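Local coordinates for inositol-1-monophosphatase SuhB (Mycobacterium tuberculosis, PDB 2Q74), which probably removes the phosphate from inositol 1-phosphate, with magnesium as cofactor, to give free myo-inositol for mycobacterial metabolism, at residues N17-A22 against A135-A140; T143-A148 against A153-E158. All blocks are in the same frame, centred on the assembly; numbering follows the deposited sequence.

Both contacts belong to the large mixed sheet of the inositol monophosphatase fold, and their centres lie about 10 Å apart. Contact 1 sets helix 8-33 against one face of strand 130-138; contact 2 pairs strands 143-148 and 152-157 in a hairpin further along the same sheet. Strands 130-138 and 143-148 are neighbours in sequence and in the sheet, joined by probable hydrogen bonds from V136 N to Y145 O and from D138 N to T143 O. Both segments of contact 1 precede those of contact 2 in the chain. Strand 130-138 links the two, so the N-terminal helix packs on the same sheet that the hairpin extends.

Contact 1. Residues N17-A22 against A135-A140; sequences NLAAEA and AVADVA
The backbone of helix residues N17-A22 comes closest to strand residues A135-D138 where A19 faces A137, with 5.5 Å between their CA atoms. This is a close approach, consistent with the small alanine side chains on both sides. Only three side chains do the touching, each a single methyl group. The CB of A19 points at the strand and meets two methyls, lying 4.0 Å from A135 CB and 3.9 Å from A137 CB. A135 and A137 are two apart in an extended strand, so their CB atoms come off the same face, while V136 between them turns its side chain away from the helix. The A137 methyl has a second neighbour in the helix backbone: its CB sits 3.6 Å from A19 O. The contact is therefore methyl against methyl, supplemented by methyl against carbonyl, and it has no polar bond across it. The helix holds its own shape here, with E21 N bonded to N17 O and A22 N to L18 O, each at 2.9 Å. All three touching residues are buried, and the two segments bury only 142 Å² between them, both sides summed.

Neighbouring turns of helix 8-33 continue the alanine-rich seam, A15 touching A135 and A23 touching A137. L18 and A22 pack on helix 55-74, with which E21 also makes a salt bridge through R70, so helix 55-74 packs alongside helix 8-33; A22 touches V121 of the sheet as well. On the strand side, A135 and A137 are hydrogen-bonded through their backbones to I123 and V121 of strand 120-127, and V136 packs on A212 and C216 of helix 211-220, which covers the other face of the sheet.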
ATOM      1  N   ASN A  17       5.454   6.213 -23.612  1.00 65.15           N
ATOM      2  CA  ASN A  17       6.893   6.248 -23.761  1.00 64.67           C
ATOM      3  C   ASN A  17       7.544   7.197 -22.775  1.00 63.94           C
ATOM      4  O   ASN A  17       8.528   6.853 -22.133  1.00 64.26           O
ATOM      5  CB  ASN A  17       7.241   6.634 -25.187  1.00 64.82           C
ATOM      6  CG  ASN A  17       6.900   5.550 -26.180  1.00 65.45           C
ATOM      7  OD1 ASN A  17       6.864   4.380 -25.850  1.00 66.59           O
ATOM      8  ND2 ASN A  17       6.652   5.941 -27.404  1.00 67.17           N
ATOM      9  N   LEU A  18       6.982   8.386 -22.639  1.00 63.06           N
ATOM     10  CA  LEU A  18       7.523   9.362 -21.706  1.00 62.44           C
ATOM     11  C   LEU A  18       7.409   8.897 -20.259  1.00 62.06           C
ATOM     12  O   LEU A  18       8.355   9.064 -19.474  1.00 61.85           O
ATOM     13  CB  LEU A  18       6.837  10.713 -21.864  1.00 62.23           C
ATOM     14  CG  LEU A  18       7.167  11.500 -23.120  1.00 61.86           C
ATOM     15  CD1 LEU A  18       6.692  12.908 -22.944  1.00 62.09           C
ATOM     16  CD2 LEU A  18       8.648  11.494 -23.402  1.00 62.81           C
ATOM     17  N   ALA A  19       6.262   8.312 -19.916  1.00 61.34           N
ATOM     18  CA  ALA A  19       6.046   7.765 -18.588  1.00 60.90           C
ATOM     19  C   ALA A  19       7.107   6.703 -18.258  1.00 60.74           C
ATOM     20  O   ALA A  19       7.756   6.755 -17.185  1.00 61.14           O
ATOM     21  CB  ALA A  19       4.647   7.181 -18.480  1.00 60.56           C
ATOM     22  N   ALA A  20       7.310   5.767 -19.184  1.00 60.13           N
ATOM     23  CA  ALA A  20       8.270   4.667 -18.987  1.00 59.89           C
ATOM     24  C   ALA A  20       9.691   5.193 -18.850  1.00 59.87           C
ATOM     25  O   ALA A  20      10.445   4.763 -17.959  1.00 60.06           O
ATOM     26  CB  ALA A  20       8.206   3.664 -20.125  1.00 59.23           C
ATOM     27  N   GLU A  21      10.056   6.112 -19.742  1.00 59.68           N
ATOM     28  CA  GLU A  21      11.348   6.791 -19.671  1.00 59.75           C
ATOM     29  C   GLU A  21      11.573   7.443 -18.324  1.00 58.59           C
ATOM     30  O   GLU A  21      12.570   7.200 -17.670  1.00 59.08           O
ATOM     31  CB  GLU A  21      11.420   7.895 -20.717  1.00 60.07           C
ATOM     32  CG  GLU A  21      11.879   7.490 -22.075  1.00 61.84           C
ATOM     33  CD  GLU A  21      11.990   8.696 -22.972  1.00 64.32           C
ATOM     34  OE1 GLU A  21      12.745   9.633 -22.621  1.00 67.20           O
ATOM     35  OE2 GLU A  21      11.287   8.727 -24.006  1.00 67.74           O
ATOM     36  N   ALA A  22      10.640   8.300 -17.936  1.00 57.69           N
ATOM     37  CA  ALA A  22      10.746   9.079 -16.710  1.00 57.07           C
ATOM     38  C   ALA A  22      10.804   8.165 -15.476  1.00 56.76           C
ATOM     39  O   ALA A  22      11.581   8.416 -14.555  1.00 56.84           O
ATOM     40  CB  ALA A  22       9.601  10.071 -16.616  1.00 56.53           C
ATOM     41  N   ALA A 135      -1.091   8.334 -19.278  1.00 58.21           N
ATOM     42  CA  ALA A 135      -0.249   7.194 -18.887  1.00 57.06           C
ATOM     43  C   ALA A 135       0.254   7.398 -17.487  1.00 55.87           C
ATOM     44  O   ALA A 135       0.743   8.489 -17.161  1.00 56.81           O
ATOM     45  CB  ALA A 135       0.919   7.024 -19.848  1.00 56.40           C
ATOM     46  N   VAL A 136       0.119   6.379 -16.644  1.00 54.42           N
ATOM     47  CA  VAL A 136       0.672   6.443 -15.278  1.00 53.17           C
ATOM     48  C   VAL A 136       1.637   5.304 -15.119  1.00 52.76           C
ATOM     49  O   VAL A 136       1.287   4.140 -15.307  1.00 52.49           O
ATOM     50  CB  VAL A 136      -0.415   6.301 -14.169  1.00 53.03           C
ATOM     51  CG1 VAL A 136       0.235   6.270 -12.752  1.00 52.57           C
ATOM     52  CG2 VAL A 136      -1.462   7.398 -14.268  1.00 51.10           C
ATOM     53  N   ALA A 137       2.861   5.637 -14.764  1.00 53.04           N
ATOM     54  CA  ALA A 137       3.918   4.623 -14.622  1.00 52.97           C
ATOM     55  C   ALA A 137       4.064   4.357 -13.157  1.00 53.21           C
ATOM     56  O   ALA A 137       4.343   5.281 -12.425  1.00 53.71           O
ATOM     57  CB  ALA A 137       5.232   5.128 -15.185  1.00 52.12           C
ATOM     58  N   ASP A 138       3.860   3.111 -12.744  1.00 54.00           N
ATOM     59  CA  ASP A 138       4.140   2.646 -11.384  1.00 54.94           C
ATOM     60  C   ASP A 138       5.632   2.330 -11.323  1.00 55.40           C
ATOM     61  O   ASP A 138       6.073   1.237 -11.698  1.00 55.71           O
ATOM     62  CB  ASP A 138       3.293   1.392 -11.064  1.00 55.68           C
ATOM     63  CG  ASP A 138       3.457   0.887  -9.606  1.00 58.40           C
ATOM     64  OD1 ASP A 138       4.456   1.220  -8.929  1.00 60.62           O
ATOM     65  OD2 ASP A 138       2.567   0.110  -9.155  1.00 62.59           O
ATOM     66  N   VAL A 139       6.397   3.294 -10.822  1.00 55.47           N
ATOM     67  CA  VAL A 139       7.840   3.249 -10.886  1.00 55.14           C
ATOM     68  C   VAL A 139       8.412   1.964 -10.286  1.00 55.56           C
ATOM     69  O   VAL A 139       9.155   1.245 -10.955  1.00 55.59           O
ATOM     70  CB  VAL A 139       8.453   4.533 -10.254  1.00 55.16           C
ATOM     71  CG1 VAL A 139       9.968   4.498 -10.308  1.00 54.90           C
ATOM     72  CG2 VAL A 139       7.931   5.753 -10.993  1.00 54.64           C
ATOM     73  N   ALA A 140       8.065   1.644  -9.046  1.00 56.38           N
ATOM     74  CA  ALA A 140       8.747   0.506  -8.388  1.00 56.71           C
ATOM     75  C   ALA A 140       8.284  -0.828  -8.997  1.00 57.15           C
ATOM     76  O   ALA A 140       9.022  -1.797  -9.010  1.00 57.26           O
ATOM     77  CB  ALA A 140       8.548   0.533  -6.883  1.00 56.05           C
TER

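Contact 2. Residues T143-A148 against A153-E158; sequences TVYSAA and AHLTDE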
ATOM      1  N   THR A 143       5.750  -1.052 -14.236  1.00 61.69           N
ATOM      2  CA  THR A 143       4.577  -1.253 -15.089  1.00 61.13           C
ATOM      3  C   THR A 143       4.044   0.109 -15.554  1.00 60.45           C
ATOM      4  O   THR A 143       4.348   1.134 -14.957  1.00 60.10           O
ATOM      5  CB  THR A 143       3.493  -2.004 -14.308  1.00 61.10           C
ATOM      6  OG1 THR A 143       3.125  -1.229 -13.160  1.00 61.70           O
ATOM      7  CG2 THR A 143       4.014  -3.339 -13.817  1.00 60.62           C
ATOM      8  N   VAL A 144       3.240   0.114 -16.610  1.00 59.93           N
ATOM      9  CA  VAL A 144       2.666   1.354 -17.119  1.00 59.46           C
ATOM     10  C   VAL A 144       1.206   1.135 -17.485  1.00 59.34           C
ATOM     11  O   VAL A 144       0.857   0.231 -18.254  1.00 59.67           O
ATOM     12  CB  VAL A 144       3.462   1.926 -18.329  1.00 59.33           C
ATOM     13  CG1 VAL A 144       2.892   3.281 -18.759  1.00 58.41           C
ATOM     14  CG2 VAL A 144       4.935   2.092 -17.979  1.00 59.10           C
ATOM     15  N   TYR A 145       0.348   1.964 -16.904  1.00 59.40           N
ATOM     16  CA  TYR A 145      -1.083   1.955 -17.212  1.00 59.11           C
ATOM     17  C   TYR A 145      -1.300   3.044 -18.232  1.00 58.86           C
ATOM     18  O   TYR A 145      -0.691   4.100 -18.115  1.00 58.09           O
ATOM     19  CB  TYR A 145      -1.893   2.274 -15.952  1.00 59.31           C
ATOM     20  CG  TYR A 145      -1.707   1.295 -14.815  1.00 59.07           C
ATOM     21  CD1 TYR A 145      -0.609   1.391 -13.945  1.00 60.05           C
ATOM     22  CD2 TYR A 145      -2.618   0.270 -14.614  1.00 58.79           C
ATOM     23  CE1 TYR A 145      -0.437   0.476 -12.891  1.00 59.71           C
ATOM     24  CE2 TYR A 145      -2.479  -0.616 -13.584  1.00 59.96           C
ATOM     25  CZ  TYR A 145      -1.382  -0.525 -12.714  1.00 60.37           C
ATOM     26  OH  TYR A 145      -1.270  -1.456 -11.708  1.00 59.65           O
ATOM     27  N   SER A 146      -2.170   2.809 -19.215  1.00 59.19           N
ATOM     28  CA  SER A 146      -2.504   3.867 -20.169  1.00 59.68           C
ATOM     29  C   SER A 146      -3.872   3.722 -20.783  1.00 60.46           C
ATOM     30  O   SER A 146      -4.466   2.648 -20.744  1.00 61.29           O
ATOM     31  CB  SER A 146      -1.462   3.920 -21.281  1.00 59.74           C
ATOM     32  OG  SER A 146      -1.355   2.668 -21.950  1.00 59.51           O
ATOM     33  N   ALA A 147      -4.365   4.812 -21.365  1.00 61.01           N
ATOM     34  CA  ALA A 147      -5.671   4.823 -21.992  1.00 61.27           C
ATOM     35  C   ALA A 147      -5.757   5.988 -22.957  1.00 61.91           C
ATOM     36  O   ALA A 147      -4.930   6.898 -22.908  1.00 61.98           O
ATOM     37  CB  ALA A 147      -6.740   4.933 -20.940  1.00 60.91           C
ATOM     38  N   ALA A 148      -6.752   5.931 -23.833  1.00 62.57           N
ATOM     39  CA  ALA A 148      -7.117   7.036 -24.719  1.00 63.63           C
ATOM     40  C   ALA A 148      -8.622   6.963 -25.041  1.00 64.40           C
ATOM     41  O   ALA A 148      -9.190   5.866 -25.078  1.00 64.22           O
ATOM     42  CB  ALA A 148      -6.293   6.998 -25.988  1.00 63.45           C
ATOM     43  N   ALA A 153      -8.433   0.942 -21.810  1.00 65.75           N
ATOM     44  CA  ALA A 153      -7.319   1.116 -20.859  1.00 65.83           C
ATOM     45  C   ALA A 153      -6.476  -0.148 -20.810  1.00 66.02           C
ATOM     46  O   ALA A 153      -7.022  -1.252 -20.713  1.00 65.64           O
ATOM     47  CB  ALA A 153      -7.866   1.389 -19.472  1.00 65.85           C
ATOM     48  N   HIS A 154      -5.154  -0.007 -20.865  1.00 66.41           N
ATOM     49  CA  HIS A 154      -4.276  -1.178 -20.774  1.00 67.20           C
ATOM     50  C   HIS A 154      -3.198  -1.028 -19.721  1.00 66.46           C
ATOM     51  O   HIS A 154      -2.838   0.079 -19.346  1.00 66.61           O
ATOM     52  CB  HIS A 154      -3.633  -1.493 -22.124  1.00 68.38           C
ATOM     53  CG  HIS A 154      -4.585  -1.419 -23.274  1.00 71.62           C
ATOM     54  ND1 HIS A 154      -5.553  -2.370 -23.502  1.00 74.60           N
ATOM     55  CD2 HIS A 154      -4.735  -0.488 -24.246  1.00 75.39           C
ATOM     56  CE1 HIS A 154      -6.258  -2.032 -24.569  1.00 75.61           C
ATOM     57  NE2 HIS A 154      -5.779  -0.895 -25.038  1.00 76.67           N
ATOM     58  N   LEU A 155      -2.723  -2.170 -19.233  1.00 66.00           N
ATOM     59  CA  LEU A 155      -1.579  -2.275 -18.337  1.00 65.72           C
ATOM     60  C   LEU A 155      -0.471  -2.984 -19.102  1.00 66.57           C
ATOM     61  O   LEU A 155      -0.731  -4.007 -19.752  1.00 65.83           O
ATOM     62  CB  LEU A 155      -1.954  -3.140 -17.143  1.00 65.51           C
ATOM     63  CG  LEU A 155      -1.085  -3.184 -15.875  1.00 64.75           C
ATOM     64  CD1 LEU A 155      -1.490  -4.381 -15.045  1.00 64.85           C
ATOM     65  CD2 LEU A 155       0.364  -3.250 -16.153  1.00 63.48           C
ATOM     66  N   THR A 156       0.749  -2.444 -19.044  1.00 67.58           N
ATOM     67  CA  THR A 156       1.893  -3.047 -19.720  1.00 68.93           C
ATOM     68  C   THR A 156       2.970  -3.429 -18.721  1.00 70.65           C
ATOM     69  O   THR A 156       3.440  -2.596 -17.963  1.00 69.94           O
ATOM     70  CB  THR A 156       2.495  -2.090 -20.771  1.00 68.88           C
ATOM     71  OG1 THR A 156       1.481  -1.728 -21.713  1.00 69.38           O
ATOM     72  CG2 THR A 156       3.635  -2.741 -21.514  1.00 67.87           C
ATOM     73  N   ASP A 157       3.355  -4.701 -18.734  1.00 73.59           N
ATOM     74  CA  ASP A 157       4.426  -5.227 -17.864  1.00 75.84           C
ATOM     75  C   ASP A 157       5.310  -6.210 -18.650  1.00 77.93           C
ATOM     76  O   ASP A 157       5.244  -6.260 -19.892  1.00 77.97           O
ATOM     77  CB  ASP A 157       3.818  -5.899 -16.625  1.00 75.97           C
ATOM     78  CG  ASP A 157       2.867  -7.047 -16.974  1.00 76.99           C
ATOM     79  OD1 ASP A 157       3.064  -7.722 -18.004  1.00 78.24           O
ATOM     80  OD2 ASP A 157       1.903  -7.271 -16.205  1.00 78.24           O
ATOM     81  N   GLU A 158       6.116  -7.004 -17.943  1.00 80.36           N
ATOM     82  CA  GLU A 158       6.999  -7.991 -18.601  1.00 82.24           C
ATOM     83  C   GLU A 158       6.224  -8.987 -19.481  1.00 82.98           C
ATOM     84  O   GLU A 158       6.689  -9.360 -20.551  1.00 83.23           O
ATOM     85  CB  GLU A 158       7.863  -8.763 -17.582  1.00 82.75           C
ATOM     86  CG  GLU A 158       7.122  -9.826 -16.749  1.00 84.36           C
ATOM     87  CD  GLU A 158       6.674  -9.291 -15.407  1.00 86.79           C
ATOM     88  OE1 GLU A 158       7.494  -9.369 -14.450  1.00 87.87           O
ATOM     89  OE2 GLU A 158       5.513  -8.798 -15.315  1.00 87.81           O
TER
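Y145 and L155 face each other across a non-hydrogen-bonded antiparallel pair and lie side by side, their side chains pointing the same way from the sheet. The leucine branch point does the touching: L155 CG is 3.7 Å from Y145 CE2 and 4.2 Å from the ring centroid, an off-centre CH-pi contact with the approach 29° off the ring normal. The torsions bring the two together, since L155 carries CG opposite its backbone N (chi1 -166°) while the tyrosine ring leaves beside its own N. The CD2 methyl of L155 reaches T143, 3.8 Å from T143 CB. Beyond it T143 and D157 meet obliquely, methyl CG2 of T143 against CB of D157. A147 and A153 add a methyl pair on the face that carries Y145 and L155, with 4.0 Å between their CB atoms.

V144, S146, H154 and T156 turn to the opposite face, and their backbones supply the four hydrogen bonds in two reciprocal pairs. V144 N bonds to T156 O and T156 N returns to V144 O, the latter at 2.8 Å; in the same way S146 N bonds to H154 O and H154 N to S146 O. The hydroxyl of S146 is hydrogen-bonded to E16 of helix 8-33, tying this face to the same helix that packs on strand 130-138.

Helix 233-245 covers the face that carries Y145 and L155, where I242 touches Y145, A147 and A153. The arrangement is a beta hairpin, its strands running antiparallel at 158° within the large sheet of the layered alpha-beta-alpha-beta-alpha sandwich of inositol monophosphatases.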